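Side-chain contacts in putative TetR-family transcriptional regulator (Bordetella parapertussis 12822, PDB 3CCY), which probably binds regulatory DNA through an N-terminal helix-turn-helix and represses transcription: residues 109-112 against 113-117; 119-122 against 123-127. All coordinates share one frame; numbering follows the deposited sequence.

Contact 1 of 2, residues 109-112 against 113-117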
ATOM      1  N   HIS A 109       4.185  -6.918 -10.567  1.00 40.44           N
ATOM      2  CA  HIS A 109       3.303  -6.825  -9.382  1.00 42.23           C
ATOM      3  C   HIS A 109       3.244  -5.384  -8.846  1.00 42.07           C
ATOM      4  O   HIS A 109       2.176  -4.773  -8.742  1.00 41.58           O
ATOM      5  CB  HIS A 109       3.843  -7.779  -8.311  1.00 43.51           C
ATOM      6  CG  HIS A 109       2.847  -8.195  -7.271  1.00 49.04           C
ATOM      7  ND1 HIS A 109       2.686  -7.515  -6.078  1.00 55.52           N
ATOM      8  CD2 HIS A 109       2.000  -9.256  -7.224  1.00 53.49           C
ATOM      9  CE1 HIS A 109       1.771  -8.137  -5.347  1.00 58.32           C
ATOM     10  NE2 HIS A 109       1.345  -9.201  -6.015  1.00 56.30           N
ATOM     11  N   VAL A 110       4.405  -4.825  -8.521  1.00 42.02           N
ATOM     12  CA  VAL A 110       4.487  -3.429  -8.085  1.00 41.15           C
ATOM     13  C   VAL A 110       3.761  -2.508  -9.084  1.00 41.89           C
ATOM     14  O   VAL A 110       2.946  -1.668  -8.675  1.00 41.32           O
ATOM     15  CB  VAL A 110       5.960  -2.959  -7.868  1.00 40.81           C
ATOM     16  CG1 VAL A 110       6.024  -1.457  -7.550  1.00 39.90           C
ATOM     17  CG2 VAL A 110       6.633  -3.769  -6.777  1.00 39.48           C
ATOM     18  N   VAL A 111       4.026  -2.693 -10.385  1.00 41.64           N
ATOM     19  CA  VAL A 111       3.400  -1.860 -11.435  1.00 42.01           C
ATOM     20  C   VAL A 111       1.844  -1.970 -11.419  1.00 42.71           C
ATOM     21  O   VAL A 111       1.156  -0.953 -11.601  1.00 41.74           O
ATOM     22  CB  VAL A 111       4.038  -2.100 -12.856  1.00 41.90           C
ATOM     23  CG1 VAL A 111       3.280  -1.359 -13.937  1.00 42.14           C
ATOM     24  CG2 VAL A 111       5.489  -1.626 -12.896  1.00 40.95           C
HETATM   25  N   MSE A 112       1.311  -3.181 -11.196  1.00 43.40           N
HETATM   26  CA  MSE A 112      -0.130  -3.351 -11.025  0.50 45.62           C
HETATM   27  C   MSE A 112      -0.609  -2.500  -9.843  1.00 46.10           C
HETATM   28  O   MSE A 112      -1.448  -1.605 -10.020  1.00 46.48           O
HETATM   29  CB  MSE A 112      -0.503  -4.830 -10.829  0.50 45.88           C
HETATM   30  CG  MSE A 112      -2.015  -5.148 -10.933  0.50 47.82           C
HETATM   31 SE   MSE A 112      -2.859  -4.732 -12.672  0.50 55.44          SE
HETATM   32  CE  MSE A 112      -3.451  -2.904 -12.304  0.50 51.33           C
ATOM     33  N   LEU A 113      -0.032  -2.747  -8.662  1.00 47.63           N
ATOM     34  CA  LEU A 113      -0.371  -2.054  -7.407  1.00 49.30           C
ATOM     35  C   LEU A 113      -0.119  -0.554  -7.406  1.00 50.14           C
ATOM     36  O   LEU A 113      -0.511   0.121  -6.464  1.00 51.67           O
ATOM     37  CB  LEU A 113       0.370  -2.700  -6.220  1.00 48.66           C
ATOM     38  CG  LEU A 113       0.102  -4.201  -6.010  1.00 50.21           C
ATOM     39  CD1 LEU A 113       0.883  -4.793  -4.848  1.00 50.19           C
ATOM     40  CD2 LEU A 113      -1.416  -4.504  -5.851  1.00 53.05           C
ATOM     41  N   THR A 114       0.503  -0.018  -8.453  1.00 51.32           N
ATOM     42  CA  THR A 114       1.067   1.341  -8.387  1.00 52.06           C
ATOM     43  C   THR A 114       0.791   2.257  -9.586  1.00 52.65           C
ATOM     44  O   THR A 114       0.778   3.482  -9.434  1.00 52.57           O
ATOM     45  CB  THR A 114       2.613   1.267  -8.112  1.00 52.34           C
ATOM     46  OG1 THR A 114       2.850   1.213  -6.698  1.00 52.53           O
ATOM     47  CG2 THR A 114       3.388   2.448  -8.724  1.00 52.97           C
ATOM     48  N   CYS A 115       0.585   1.675 -10.770  1.00 53.42           N
ATOM     49  CA  CYS A 115       0.649   2.449 -12.028  1.00 54.09           C
ATOM     50  C   CYS A 115      -0.642   2.530 -12.845  1.00 54.23           C
ATOM     51  O   CYS A 115      -0.664   3.148 -13.911  1.00 53.98           O
ATOM     52  CB  CYS A 115       1.766   1.910 -12.919  1.00 54.34           C
ATOM     53  SG  CYS A 115       3.411   2.491 -12.510  1.00 55.91           S
ATOM     54  N   LEU A 116      -1.704   1.902 -12.351  1.00 54.82           N
ATOM     55  CA  LEU A 116      -2.980   1.865 -13.055  1.00 55.82           C
ATOM     56  C   LEU A 116      -3.506   3.239 -13.529  1.00 56.31           C
ATOM     57  O   LEU A 116      -4.136   3.326 -14.585  1.00 56.24           O
ATOM     58  CB  LEU A 116      -4.024   1.132 -12.203  1.00 55.75           C
ATOM     59  CG  LEU A 116      -5.345   0.746 -12.869  1.00 56.20           C
ATOM     60  CD1 LEU A 116      -5.114  -0.043 -14.149  1.00 56.73           C
ATOM     61  CD2 LEU A 116      -6.192  -0.049 -11.912  1.00 56.38           C
ATOM     62  N   ASP A 117      -3.232   4.304 -12.771  1.00 56.95           N
ATOM     63  CA  ASP A 117      -3.762   5.637 -13.106  1.00 57.68           C
ATOM     64  C   ASP A 117      -3.119   6.267 -14.339  1.00 57.88           C
ATOM     65  O   ASP A 117      -3.725   7.123 -14.995  1.00 58.11           O
ATOM     66  CB  ASP A 117      -3.708   6.602 -11.906  1.00 57.94           C
ATOM     67  CG  ASP A 117      -2.322   6.707 -11.286  1.00 58.76           C
ATOM     68  OD1 ASP A 117      -1.745   5.652 -10.917  1.00 58.67           O
ATOM     69  OD2 ASP A 117      -1.824   7.850 -11.141  1.00 58.39           O
TER
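Leu-113 meets His-109 one helical turn back through both backbone and side chain. Its N bonds to His-109 O at 3.0 Å, a regular helical bond. With CG anti to its own carbonyl carbon (chi1 -58°), the leucine runs back toward the imidazole and sets CD1 3.5 Å from His-109 ND1, at an oblique angle to the ring. At Thr-114 the pattern falters. Its N lies close to Val-110 O but at a poor angle, and makes instead a weak bond to Val-111 O (3.3 Å). Cys-115 N takes that same oxygen at the shorter distance of 2.8 Å, although its N-H...O angle is only 138°. Beside these bonds, Cys-115 CB rests against Val-111 CG1 (3.7 Å). Leu-116 then comes alongside the selenomethionine Met-112, whose CE, in the conformer described, lies 3.8 Å from Leu-116 CD1; a second conformer leaves this touch tentative. Leu-127 and Gln-131 of helix 122-145 pack against Leu-116, while Leu-62 of helix 58-81 and Phe-27 of helix 15-29 press on Val-111. Val-111 O thus receives two donors in the weakly bonded last turn, as the chain goes over to the 3-10 segment at 116-117. Apart from that backbone bonding the contact is largely apolar packing, which sets the end of helix 87-115 against helices 58-81, 15-29 and 122-145.

Contact 2 of 2, residues 119-122 against 123-127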
ATOM      1  N   LEU A 119      -2.874   5.193 -17.099  1.00 57.67           N
ATOM      2  CA  LEU A 119      -3.665   4.832 -18.275  1.00 57.69           C
ATOM      3  C   LEU A 119      -4.836   5.805 -18.517  1.00 58.09           C
ATOM      4  O   LEU A 119      -5.171   6.584 -17.618  1.00 58.10           O
ATOM      5  CB  LEU A 119      -4.170   3.390 -18.134  1.00 57.33           C
ATOM      6  CG  LEU A 119      -3.086   2.318 -18.269  1.00 56.75           C
ATOM      7  CD1 LEU A 119      -3.669   0.939 -18.078  1.00 54.52           C
ATOM      8  CD2 LEU A 119      -2.368   2.425 -19.626  1.00 55.26           C
ATOM      9  N   PRO A 120      -5.429   5.789 -19.740  1.00 58.43           N
ATOM     10  CA  PRO A 120      -6.686   6.504 -20.060  1.00 58.77           C
ATOM     11  C   PRO A 120      -7.887   6.126 -19.165  1.00 58.97           C
ATOM     12  O   PRO A 120      -7.724   5.956 -17.954  1.00 59.24           O
ATOM     13  CB  PRO A 120      -6.957   6.107 -21.521  1.00 58.63           C
ATOM     14  CG  PRO A 120      -5.637   5.735 -22.068  1.00 58.67           C
ATOM     15  CD  PRO A 120      -4.876   5.116 -20.933  1.00 58.40           C
ATOM     16  N   GLU A 121      -9.080   6.013 -19.749  1.00 59.09           N
ATOM     17  CA  GLU A 121     -10.278   5.724 -18.958  1.00 59.13           C
ATOM     18  C   GLU A 121     -10.909   4.374 -19.241  1.00 58.80           C
ATOM     19  O   GLU A 121     -11.256   3.646 -18.311  1.00 58.83           O
ATOM     20  CB  GLU A 121     -11.318   6.845 -19.069  1.00 59.48           C
ATOM     21  CG  GLU A 121     -11.020   8.047 -18.172  1.00 60.70           C
ATOM     22  CD  GLU A 121     -10.547   7.645 -16.775  1.00 62.15           C
ATOM     23  OE1 GLU A 121      -9.350   7.853 -16.475  1.00 62.42           O
ATOM     24  OE2 GLU A 121     -11.366   7.112 -15.987  1.00 62.28           O
ATOM     25  N   ASP A 122     -11.056   4.045 -20.521  1.00 58.29           N
ATOM     26  CA  ASP A 122     -11.666   2.777 -20.927  1.00 57.76           C
ATOM     27  C   ASP A 122     -10.841   1.548 -20.501  1.00 57.05           C
ATOM     28  O   ASP A 122     -11.397   0.558 -20.009  1.00 56.93           O
ATOM     29  CB  ASP A 122     -11.953   2.760 -22.442  1.00 58.10           C
ATOM     30  CG  ASP A 122     -10.802   3.330 -23.278  1.00 59.09           C
ATOM     31  OD1 ASP A 122     -10.654   4.575 -23.335  1.00 60.11           O
ATOM     32  OD2 ASP A 122     -10.058   2.532 -23.897  1.00 59.61           O
ATOM     33  N   GLN A 123      -9.522   1.621 -20.684  1.00 55.95           N
ATOM     34  CA  GLN A 123      -8.646   0.490 -20.373  1.00 54.85           C
ATOM     35  C   GLN A 123      -8.336   0.424 -18.886  1.00 53.60           C
ATOM     36  O   GLN A 123      -8.119  -0.657 -18.338  1.00 53.14           O
ATOM     37  CB  GLN A 123      -7.370   0.492 -21.238  1.00 55.26           C
ATOM     38  CG  GLN A 123      -6.574   1.794 -21.242  1.00 55.80           C
ATOM     39  CD  GLN A 123      -5.863   2.045 -22.560  1.00 56.27           C
ATOM     40  OE1 GLN A 123      -4.655   1.840 -22.678  1.00 56.03           O
ATOM     41  NE2 GLN A 123      -6.612   2.494 -23.564  1.00 57.35           N
ATOM     42  N   ARG A 124      -8.331   1.586 -18.238  1.00 52.20           N
ATOM     43  CA  ARG A 124      -8.194   1.662 -16.790  1.00 50.91           C
ATOM     44  C   ARG A 124      -9.332   0.870 -16.170  1.00 50.07           C
ATOM     45  O   ARG A 124      -9.113   0.057 -15.280  1.00 50.00           O
ATOM     46  CB  ARG A 124      -8.280   3.108 -16.332  1.00 51.02           C
ATOM     47  CG  ARG A 124      -7.504   3.451 -15.106  1.00 51.35           C
ATOM     48  CD  ARG A 124      -8.073   4.709 -14.506  1.00 54.08           C
ATOM     49  NE  ARG A 124      -7.046   5.706 -14.223  1.00 56.83           N
ATOM     50  CZ  ARG A 124      -7.296   6.984 -13.943  1.00 59.88           C
ATOM     51  NH1 ARG A 124      -6.292   7.821 -13.699  1.00 60.97           N
ATOM     52  NH2 ARG A 124      -8.549   7.440 -13.913  1.00 61.14           N
ATOM     53  N   LYS A 125     -10.543   1.094 -16.673  1.00 49.00           N
ATOM     54  CA  LYS A 125     -11.736   0.486 -16.098  1.00 48.01           C
ATOM     55  C   LYS A 125     -11.938  -0.974 -16.481  1.00 46.44           C
ATOM     56  O   LYS A 125     -12.552  -1.727 -15.724  1.00 45.77           O
ATOM     57  CB  LYS A 125     -12.976   1.315 -16.420  1.00 48.27           C
ATOM     58  CG  LYS A 125     -13.067   2.600 -15.597  1.00 50.23           C
ATOM     59  CD  LYS A 125     -14.234   3.461 -16.044  1.00 52.76           C
ATOM     60  CE  LYS A 125     -14.413   4.675 -15.130  1.00 54.04           C
ATOM     61  NZ  LYS A 125     -15.404   5.611 -15.728  1.00 53.94           N
ATOM     62  N   ALA A 126     -11.444  -1.366 -17.654  1.00 44.60           N
ATOM     63  CA  ALA A 126     -11.341  -2.782 -17.996  1.00 43.08           C
ATOM     64  C   ALA A 126     -10.419  -3.509 -17.003  1.00 42.12           C
ATOM     65  O   ALA A 126     -10.724  -4.620 -16.571  1.00 41.74           O
ATOM     66  CB  ALA A 126     -10.839  -2.957 -19.415  1.00 43.16           C
ATOM     67  N   LEU A 127      -9.304  -2.871 -16.646  1.00 41.03           N
ATOM     68  CA  LEU A 127      -8.347  -3.440 -15.682  1.00 39.89           C
ATOM     69  C   LEU A 127      -8.846  -3.334 -14.254  1.00 39.15           C
ATOM     70  O   LEU A 127      -8.635  -4.242 -13.468  1.00 37.81           O
ATOM     71  CB  LEU A 127      -6.958  -2.805 -15.820  1.00 39.89           C
ATOM     72  CG  LEU A 127      -6.206  -3.214 -17.093  1.00 40.64           C
ATOM     73  CD1 LEU A 127      -5.175  -2.175 -17.466  1.00 40.65           C
ATOM     74  CD2 LEU A 127      -5.556  -4.583 -16.912  1.00 41.13           C
TER
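Glu-121 and Arg-124 form the salt bridge of this turn, with Glu-121 OE1 2.7 Å from Arg-124 NH2. The two side chains run side by side, yet their flat ends are turned 81° apart, so the carboxylate presents one oxygen over a face of the guanidinium instead of a matched pair to its edge. A bend at chi2 (-42°) folds the glutamate back over the helix start. Pro-120 O and Leu-119 O lie over the same guanidinium face, and Arg-124 NH1 is hydrogen-bonded to Asp-117 O, which should help fix the group's rotation. Lys-125 adds a looser charge: its NZ stays 4.3 Å from Glu-121 OE2, beyond salt-bridge range, while its backbone N bonds to Glu-121 O at 3.1 Å. One residue on, Ala-126 N bonds to Asp-122 O (3.0 Å). This is the first turn of helix 122-145, where the i to i+4 backbone bonds begin and an i to i+3 salt bridge links the residue just before the helix to its side.

Asp-122 and Gln-123 also lie side by side, but the bond from Gln-123 NE2 to Asp-122 OD2 is weak, at 3.5 Å. The stronger partner of this amide is Arg-63 of helix 58-81, which donates to OE1. Gln-123 CG sits between the backbone N and the carbonyl carbon (chi1 52°), and the chain from there runs across the proline ring, with CD 3.6 Å from Pro-120 CD. Leu-119 and Leu-127, both buried, cross at about a right angle and meet through their CD1 atoms, 3.5 Å apart.

These leucines seat the start of helix 122-145 on helix 58-81, where Leu-119 touches Leu-62 and Leu-127 touches Thr-67 and Val-70.

Contact 1 lies at the end of helix 87-115 and contact 2 at the start of helix 122-145, in series along the chain and with centres about 13 Å apart. Both belong to the C-terminal region, which resembles that of the tetracycline repressor. They meet directly at the connection between the helices, through Asp-117 and Leu-116. Contact 1 is the more central, about 8 Å from the centre of the chain against 17 Å for contact 2. Both touch helix 58-81, but of the two it is contact 1 that also reaches helix 15-29, so it probably helps couple the C-terminal region to the part carrying the predicted DNA-binding motif.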